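Sortase family protein (Clostridium perfringens, PDB 6IXZ) is a class C sortase, a cysteine transpeptidase that probably joins pilin subunits into covalent pili on the bacterial surface. Local coordinates at residues S108-L113 with L170-Y175; D156-S161 with R181-G186. All blocks are in the same frame, centred on the assembly; numbering follows the deposited sequence.

Contact 1: residues S108-L113 with L170-Y175; sequences SAHTGL and LTCYPY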
ATOM      1  N   SER A 108      -1.024   5.388  -0.436  1.00 16.26           N
ATOM      2  CA  SER A 108      -1.520   6.779  -0.521  1.00 14.63           C
ATOM      3  C   SER A 108      -2.843   6.891  -1.300  1.00 14.47           C
ATOM      4  O   SER A 108      -2.977   6.384  -2.406  1.00 14.35           O
ATOM      5  CB  SER A 108      -0.484   7.671  -1.236  1.00 15.30           C
ATOM      6  OG  SER A 108      -0.757   9.042  -1.013  1.00 17.17           O
ATOM      7  N   ALA A 109      -3.771   7.647  -0.731  1.00 15.75           N
ATOM      8  CA  ALA A 109      -5.104   7.832  -1.261  1.00 19.62           C
ATOM      9  C   ALA A 109      -5.356   9.307  -1.328  1.00 17.90           C
ATOM     10  O   ALA A 109      -5.090  10.001  -0.353  1.00 19.28           O
ATOM     11  CB  ALA A 109      -6.135   7.204  -0.343  1.00 21.63           C
ATOM     12  N   HIS A 110      -5.866   9.779  -2.464  1.00 16.59           N
ATOM     13  CA  HIS A 110      -6.230  11.198  -2.642  1.00 18.62           C
ATOM     14  C   HIS A 110      -7.652  11.331  -3.207  1.00 16.62           C
ATOM     15  O   HIS A 110      -7.840  11.195  -4.390  1.00 19.29           O
ATOM     16  CB  HIS A 110      -5.234  11.933  -3.567  1.00 16.91           C
ATOM     17  CG  HIS A 110      -5.236  13.423  -3.392  1.00 18.06           C
ATOM     18  ND1 HIS A 110      -6.379  14.142  -3.138  1.00 18.52           N
ATOM     19  CD2 HIS A 110      -4.222  14.321  -3.373  1.00 22.78           C
ATOM     20  CE1 HIS A 110      -6.082  15.420  -3.016  1.00 21.09           C
ATOM     21  NE2 HIS A 110      -4.769  15.548  -3.094  1.00 22.31           N
ATOM     22  N   THR A 111      -8.634  11.609  -2.346  1.00 17.43           N
ATOM     23  CA  THR A 111     -10.025  11.647  -2.761  1.00 18.05           C
ATOM     24  C   THR A 111     -10.344  12.940  -3.539  1.00 18.98           C
ATOM     25  O   THR A 111     -11.174  12.935  -4.424  1.00 17.45           O
ATOM     26  CB  THR A 111     -11.016  11.501  -1.590  1.00 22.00           C
ATOM     27  OG1 THR A 111     -10.984  12.665  -0.760  1.00 36.17           O
ATOM     28  CG2 THR A 111     -10.755  10.270  -0.766  1.00 16.20           C
ATOM     29  N   GLY A 112      -9.594  14.000  -3.296  1.00 23.32           N
ATOM     30  CA  GLY A 112      -9.673  15.194  -4.157  1.00 24.03           C
ATOM     31  C   GLY A 112      -9.401  14.928  -5.623  1.00 23.32           C
ATOM     32  O   GLY A 112      -9.985  15.573  -6.487  1.00 20.42           O
ATOM     33  N   LEU A 113      -8.430  14.059  -5.913  1.00 22.84           N
ATOM     34  CA  LEU A 113      -8.157  13.629  -7.290  1.00 23.61           C
ATOM     35  C   LEU A 113      -9.093  12.511  -7.788  1.00 24.50           C
ATOM     36  O   LEU A 113      -9.460  12.445  -8.979  1.00 20.26           O
ATOM     37  CB  LEU A 113      -6.698  13.146  -7.393  1.00 20.94           C
ATOM     38  CG  LEU A 113      -5.643  14.241  -7.379  1.00 21.94           C
ATOM     39  CD1 LEU A 113      -4.259  13.643  -7.194  1.00 22.17           C
ATOM     40  CD2 LEU A 113      -5.701  15.089  -8.651  1.00 23.06           C
ATOM     41  N   LEU A 170      -2.369   6.183   4.210  1.00 21.14           N
ATOM     42  CA  LEU A 170      -2.209   7.634   4.145  1.00 19.81           C
ATOM     43  C   LEU A 170      -3.372   8.209   3.349  1.00 17.82           C
ATOM     44  O   LEU A 170      -3.641   7.777   2.225  1.00 13.86           O
ATOM     45  CB  LEU A 170      -0.883   7.947   3.485  1.00 19.31           C
ATOM     46  CG  LEU A 170      -0.430   9.377   3.286  1.00 17.94           C
ATOM     47  CD1 LEU A 170       1.047   9.335   2.950  1.00 19.05           C
ATOM     48  CD2 LEU A 170      -1.231  10.004   2.141  1.00 19.55           C
ATOM     49  N   THR A 171      -4.106   9.136   3.957  1.00 18.31           N
ATOM     50  CA  THR A 171      -5.119   9.911   3.232  1.00 19.66           C
ATOM     51  C   THR A 171      -4.894  11.401   3.393  1.00 16.93           C
ATOM     52  O   THR A 171      -4.422  11.835   4.439  1.00 18.80           O
ATOM     53  CB  THR A 171      -6.534   9.585   3.718  1.00 19.77           C
ATOM     54  OG1 THR A 171      -7.499  10.177   2.839  1.00 22.34           O
ATOM     55  CG2 THR A 171      -6.758  10.088   5.086  1.00 20.42           C
ATOM     56  N   CYS A 172      -5.101  12.182   2.337  1.00 20.34           N
ATOM     57  CA  CYS A 172      -5.196  13.637   2.518  1.00 22.44           C
ATOM     58  C   CYS A 172      -6.314  14.005   3.500  1.00 24.04           C
ATOM     59  O   CYS A 172      -7.295  13.272   3.648  1.00 24.69           O
ATOM     60  CB  CYS A 172      -5.445  14.339   1.199  1.00 23.99           C
ATOM     61  SG  CYS A 172      -4.164  14.048   0.009  1.00 26.00           S
ATOM     62  N   TYR A 173      -6.144  15.132   4.186  1.00 22.21           N
ATOM     63  CA  TYR A 173      -6.859  15.410   5.425  1.00 25.05           C
ATOM     64  C   TYR A 173      -6.756  16.904   5.700  1.00 26.87           C
ATOM     65  O   TYR A 173      -5.890  17.561   5.134  1.00 26.19           O
ATOM     66  CB  TYR A 173      -6.250  14.600   6.576  1.00 25.62           C
ATOM     67  CG  TYR A 173      -7.076  14.610   7.843  1.00 25.61           C
ATOM     68  CD1 TYR A 173      -8.164  13.769   7.996  1.00 28.67           C
ATOM     69  CD2 TYR A 173      -6.799  15.506   8.854  1.00 29.13           C
ATOM     70  CE1 TYR A 173      -8.970  13.839   9.121  1.00 32.29           C
ATOM     71  CE2 TYR A 173      -7.560  15.552  10.002  1.00 33.61           C
ATOM     72  CZ  TYR A 173      -8.634  14.711  10.141  1.00 33.39           C
ATOM     73  OH  TYR A 173      -9.392  14.787  11.288  1.00 34.17           O
ATOM     74  N   PRO A 174      -7.768  17.482   6.367  1.00 29.87           N
ATOM     75  CA  PRO A 174      -9.108  16.935   6.568  1.00 31.24           C
ATOM     76  C   PRO A 174      -9.910  16.821   5.284  1.00 30.10           C
ATOM     77  O   PRO A 174      -9.491  17.324   4.241  1.00 26.74           O
ATOM     78  CB  PRO A 174      -9.780  17.943   7.513  1.00 31.49           C
ATOM     79  CG  PRO A 174      -9.000  19.187   7.388  1.00 34.31           C
ATOM     80  CD  PRO A 174      -7.601  18.794   7.013  1.00 32.76           C
ATOM     81  N   TYR A 175     -11.075  16.184   5.386  1.00 30.31           N
ATOM     82  CA  TYR A 175     -11.845  15.793   4.215  1.00 29.46           C
ATOM     83  C   TYR A 175     -12.300  16.993   3.391  1.00 31.41           C
ATOM     84  O   TYR A 175     -13.056  17.819   3.868  1.00 28.86           O
ATOM     85  CB  TYR A 175     -13.063  14.968   4.625  1.00 30.11           C
ATOM     86  CG  TYR A 175     -13.983  14.666   3.464  1.00 29.09           C
ATOM     87  CD1 TYR A 175     -13.721  13.608   2.597  1.00 29.83           C
ATOM     88  CD2 TYR A 175     -15.093  15.463   3.211  1.00 33.18           C
ATOM     89  CE1 TYR A 175     -14.541  13.347   1.513  1.00 35.22           C
ATOM     90  CE2 TYR A 175     -15.933  15.198   2.148  1.00 37.10           C
ATOM     91  CZ  TYR A 175     -15.653  14.139   1.300  1.00 34.81           C
ATOM     92  OH  TYR A 175     -16.481  13.877   0.239  1.00 39.16           O
TER
HETATM   93  O   HOH W   1      -7.663  12.133   0.406  1.00 15.40           O

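Contact 2: residues D156-S161 with R181-G186; sequences DELKIS and RLLVRG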
ATOM      1  N   ASP A 156       9.108  11.625   8.542  1.00 40.39           N
ATOM      2  CA  ASP A 156       9.816  10.781   9.489  1.00 39.86           C
ATOM      3  C   ASP A 156       9.055   9.500   9.815  1.00 34.76           C
ATOM      4  O   ASP A 156       9.665   8.461  10.062  1.00 35.77           O
ATOM      5  CB  ASP A 156      10.097  11.548  10.782  1.00 42.83           C
ATOM      6  CG  ASP A 156      11.240  12.546  10.638  1.00 41.51           C
ATOM      7  OD1 ASP A 156      11.981  12.488   9.631  1.00 44.36           O
ATOM      8  OD2 ASP A 156      11.392  13.391  11.544  1.00 39.19           O
ATOM      9  N   GLU A 157       7.743   9.613   9.976  1.00 35.56           N
ATOM     10  CA  GLU A 157       6.935   8.473  10.421  1.00 35.72           C
ATOM     11  C   GLU A 157       6.652   7.512   9.261  1.00 30.95           C
ATOM     12  O   GLU A 157       5.984   6.492   9.436  1.00 31.80           O
ATOM     13  CB  GLU A 157       5.617   8.951  11.039  1.00 34.07           C
ATOM     14  CG  GLU A 157       5.783   9.721  12.344  1.00 35.81           C
ATOM     15  CD  GLU A 157       6.360   8.876  13.460  1.00 38.61           C
ATOM     16  OE1 GLU A 157       6.888   9.474  14.418  1.00 46.67           O
ATOM     17  OE2 GLU A 157       6.338   7.622  13.371  1.00 36.76           O
ATOM     18  N   LEU A 158       7.194   7.836   8.095  1.00 22.91           N
ATOM     19  CA  LEU A 158       7.107   6.977   6.925  1.00 28.81           C
ATOM     20  C   LEU A 158       8.362   6.134   6.695  1.00 30.02           C
ATOM     21  O   LEU A 158       8.392   5.293   5.784  1.00 29.39           O
ATOM     22  CB  LEU A 158       6.851   7.824   5.684  1.00 26.48           C
ATOM     23  CG  LEU A 158       5.530   8.588   5.647  1.00 27.52           C
ATOM     24  CD1 LEU A 158       5.394   9.233   4.274  1.00 26.24           C
ATOM     25  CD2 LEU A 158       4.342   7.678   5.940  1.00 24.54           C
ATOM     26  N   LYS A 159       9.405   6.396   7.476  1.00 29.56           N
ATOM     27  CA  LYS A 159      10.683   5.678   7.355  1.00 30.80           C
ATOM     28  C   LYS A 159      10.560   4.211   7.775  1.00 29.18           C
ATOM     29  O   LYS A 159       9.713   3.858   8.574  1.00 25.91           O
ATOM     30  CB  LYS A 159      11.748   6.331   8.234  1.00 29.47           C
ATOM     31  CG  LYS A 159      12.155   7.724   7.757  1.00 34.74           C
ATOM     32  CD  LYS A 159      13.072   8.407   8.762  1.00 37.67           C
ATOM     33  CE  LYS A 159      13.428   9.825   8.327  1.00 43.37           C
ATOM     34  NZ  LYS A 159      14.122   9.843   7.012  1.00 42.19           N
ATOM     35  N   ILE A 160      11.473   3.379   7.288  1.00 27.26           N
ATOM     36  CA  ILE A 160      11.518   1.993   7.728  1.00 27.84           C
ATOM     37  C   ILE A 160      12.035   1.969   9.171  1.00 29.50           C
ATOM     38  O   ILE A 160      12.822   2.837   9.550  1.00 31.48           O
ATOM     39  CB  ILE A 160      12.394   1.173   6.783  1.00 26.06           C
ATOM     40  CG1 ILE A 160      11.750   1.160   5.402  1.00 23.51           C
ATOM     41  CG2 ILE A 160      12.550  -0.271   7.275  1.00 26.08           C
ATOM     42  CD1 ILE A 160      12.719   0.884   4.285  1.00 26.66           C
ATOM     43  N   SER A 161      11.432   1.136  10.010  1.00 27.30           N
ATOM     44  CA  SER A 161      11.936   0.924  11.371  1.00 30.22           C
ATOM     45  C   SER A 161      12.605  -0.443  11.442  1.00 26.61           C
ATOM     46  O   SER A 161      12.019  -1.445  10.975  1.00 21.74           O
ATOM     47  CB  SER A 161      10.803   0.986  12.402  1.00 33.18           C
ATOM     48  OG  SER A 161      10.245   2.287  12.516  1.00 32.33           O
ATOM     49  N   ARG A 181      -1.833  15.212   5.686  1.00 25.25           N
ATOM     50  CA  ARG A 181      -1.968  13.763   5.511  1.00 21.70           C
ATOM     51  C   ARG A 181      -2.239  13.145   6.865  1.00 22.22           C
ATOM     52  O   ARG A 181      -1.480  13.382   7.807  1.00 23.17           O
ATOM     53  CB  ARG A 181      -0.655  13.152   5.045  1.00 24.09           C
ATOM     54  CG  ARG A 181      -0.041  13.721   3.790  1.00 27.94           C
ATOM     55  CD  ARG A 181       1.472  13.590   3.923  1.00 36.43           C
ATOM     56  NE  ARG A 181       2.040  12.941   2.758  1.00 39.63           N
ATOM     57  CZ  ARG A 181       3.321  12.647   2.611  1.00 37.93           C
ATOM     58  NH1 ARG A 181       4.186  12.926   3.588  1.00 39.66           N
ATOM     59  NH2 ARG A 181       3.714  12.022   1.505  1.00 35.24           N
ATOM     60  N   LEU A 182      -3.305  12.352   6.946  1.00 20.81           N
ATOM     61  CA  LEU A 182      -3.554  11.458   8.074  1.00 20.86           C
ATOM     62  C   LEU A 182      -2.913  10.104   7.821  1.00 20.81           C
ATOM     63  O   LEU A 182      -3.078   9.512   6.748  1.00 20.52           O
ATOM     64  CB  LEU A 182      -5.067  11.308   8.278  1.00 21.83           C
ATOM     65  CG  LEU A 182      -5.558  10.203   9.224  1.00 24.15           C
ATOM     66  CD1 LEU A 182      -5.214  10.545  10.669  1.00 25.63           C
ATOM     67  CD2 LEU A 182      -7.063  10.059   9.077  1.00 24.09           C
ATOM     68  N   LEU A 183      -2.116   9.659   8.784  1.00 18.56           N
ATOM     69  CA  LEU A 183      -1.347   8.429   8.679  1.00 18.96           C
ATOM     70  C   LEU A 183      -1.943   7.458   9.656  1.00 20.90           C
ATOM     71  O   LEU A 183      -2.150   7.810  10.816  1.00 25.75           O
ATOM     72  CB  LEU A 183       0.109   8.662   9.101  1.00 16.52           C
ATOM     73  CG  LEU A 183       0.856   9.748   8.332  1.00 19.65           C
ATOM     74  CD1 LEU A 183       2.306   9.823   8.791  1.00 19.05           C
ATOM     75  CD2 LEU A 183       0.772   9.487   6.829  1.00 20.19           C
ATOM     76  N   VAL A 184      -2.199   6.237   9.206  1.00 18.84           N
ATOM     77  CA  VAL A 184      -2.683   5.176  10.104  1.00 18.45           C
ATOM     78  C   VAL A 184      -1.756   3.982   9.947  1.00 19.67           C
ATOM     79  O   VAL A 184      -1.814   3.287   8.925  1.00 18.92           O
ATOM     80  CB  VAL A 184      -4.149   4.776   9.766  1.00 17.60           C
ATOM     81  CG1 VAL A 184      -4.619   3.632  10.646  1.00 19.14           C
ATOM     82  CG2 VAL A 184      -5.083   5.973   9.923  1.00 20.49           C
ATOM     83  N   ARG A 185      -0.890   3.758  10.945  1.00 18.61           N
ATOM     84  CA  ARG A 185       0.156   2.747  10.852  1.00 20.16           C
ATOM     85  C   ARG A 185      -0.313   1.464  11.479  1.00 20.38           C
ATOM     86  O   ARG A 185      -0.808   1.464  12.614  1.00 21.46           O
ATOM     87  CB  ARG A 185       1.433   3.159  11.594  1.00 21.04           C
ATOM     88  CG  ARG A 185       2.613   2.252  11.284  1.00 18.35           C
ATOM     89  CD  ARG A 185       3.851   2.713  12.052  1.00 23.22           C
ATOM     90  NE  ARG A 185       3.717   2.439  13.481  1.00 27.63           N
ATOM     91  CZ  ARG A 185       4.537   2.909  14.428  1.00 26.27           C
ATOM     92  NH1 ARG A 185       5.526   3.719  14.107  1.00 25.53           N
ATOM     93  NH2 ARG A 185       4.335   2.588  15.701  1.00 25.53           N
ATOM     94  N   GLY A 186      -0.191   0.387  10.718  1.00 19.92           N
ATOM     95  CA  GLY A 186      -0.482  -0.958  11.221  1.00 22.63           C
ATOM     96  C   GLY A 186       0.763  -1.805  11.258  1.00 22.49           C
ATOM     97  O   GLY A 186       1.744  -1.518  10.555  1.00 20.73           O
TER
HETATM   98  O   HOH W   2       6.395   5.204  11.565  1.00 27.05           O

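Contact 1: residues S108-L113 with L170-Y175
C172 and H110 meet sulfur to ring at the ends of two neighbouring parallel strands. C172 SG lies over the middle of the imidazole face, 3.5 Å from the H110 ring centroid and 14° off the ring normal. The closest ring atom, H110 CD2, is 3.4 Å from C172 SG. C172 SG is anti to its carbonyl carbon (chi1 -60°), which swings it towards the histidine. L113 CG lies over the opposite face, 4.1 Å above the plane and offset toward the rim, so the imidazole is held between sulfur and leucine. N of G112 sits at the ring edge, in plane.

Before this pair in the chain, the strands run in parallel register, S108 beside L170 and A109 beside T171. A109 N donates to L170 O at 3.0 Å. The return bond, from C172 N to A109 O, is weak at 3.5 Å. S108 OG touches the L170 methyl CD2 at 3.3 Å. Water 1, between the two segments, accepts from T111 N at 3.0 Å, donates weakly to A109 O and lies 3.1 Å from T171 OG1. Past this point H110 takes the N-cap position of helix 111-114, and N178 touches C172 from the following loop. A cysteine and a histidine facing each other at the ends of adjacent strands are the hallmark of the sortase active site, consistent with their predicted roles as acyl-thioester nucleophile and proton donor/acceptor.

Contact 2: residues D156-S161 with R181-G186
L158 and L183 form the apolar middle of this contact, crossing at about a right angle. L158 CD2 lies 4.1 Å from L183 CD2. The other L183 methyl, CD1, also meets the E157 side chain at CB, again at 4.1 Å. L158 CG is anti to its carbonyl carbon (chi1 -64°), and beyond it the methyl CD1 reaches R181. L158 CD1 approaches the R181 guanidinium obliquely, 3.9 Å from R181 NH1.

The polar part lies at the other end of the strand segment. E157 OE2 and R185 NH1 are 4.1 Å apart, too far for a salt bridge, and their carboxylate and guanidinium planes are turned 55° from each other. Water 2 joins them instead. It lies in plane at the guanidinium edge, accepts from R185 NH1 at 3.1 Å and donates to E157 OE2 at 3.0 Å. Its approach to E157 O is too short to be trusted.

A second shell fixes these groups. Q146 NE2 hydrogen-bonds E157 OE2, N145 OD1 accepts a hydrogen bond from R185 NE, and Y166 makes a cation-pi contact with R185. The 3-10 turn 156-158 belongs to the connection between strands 138-150 and 165-173. It packs across strand 180-188, which pairs with both of those strands, while L158 also reaches V106 of strand 103-109.

In the fold
Both contacts reach the same sheet, with centres 15 Å apart. Strands 165-173 and 180-188 are antiparallel neighbours in it, and T171 O and L182 N, 2.8 Å apart, probably form a hydrogen bond between them. L170 of contact 1 also touches contact 2: L170 CG lies 3.7 Å from L183 CD2 and L170 CD1 3.7 Å from R181 NE. Contact 1 holds the predicted catalytic pair. R181 brings contact 2 close to it: between nearest atoms its side chain is about 6 Å from that of C172 and about 8 Å from that of H110. The aliphatic part, not the guanidinium, comes nearest C172. As in other sortases, this arginine probably completes the Cys-His-Arg active site.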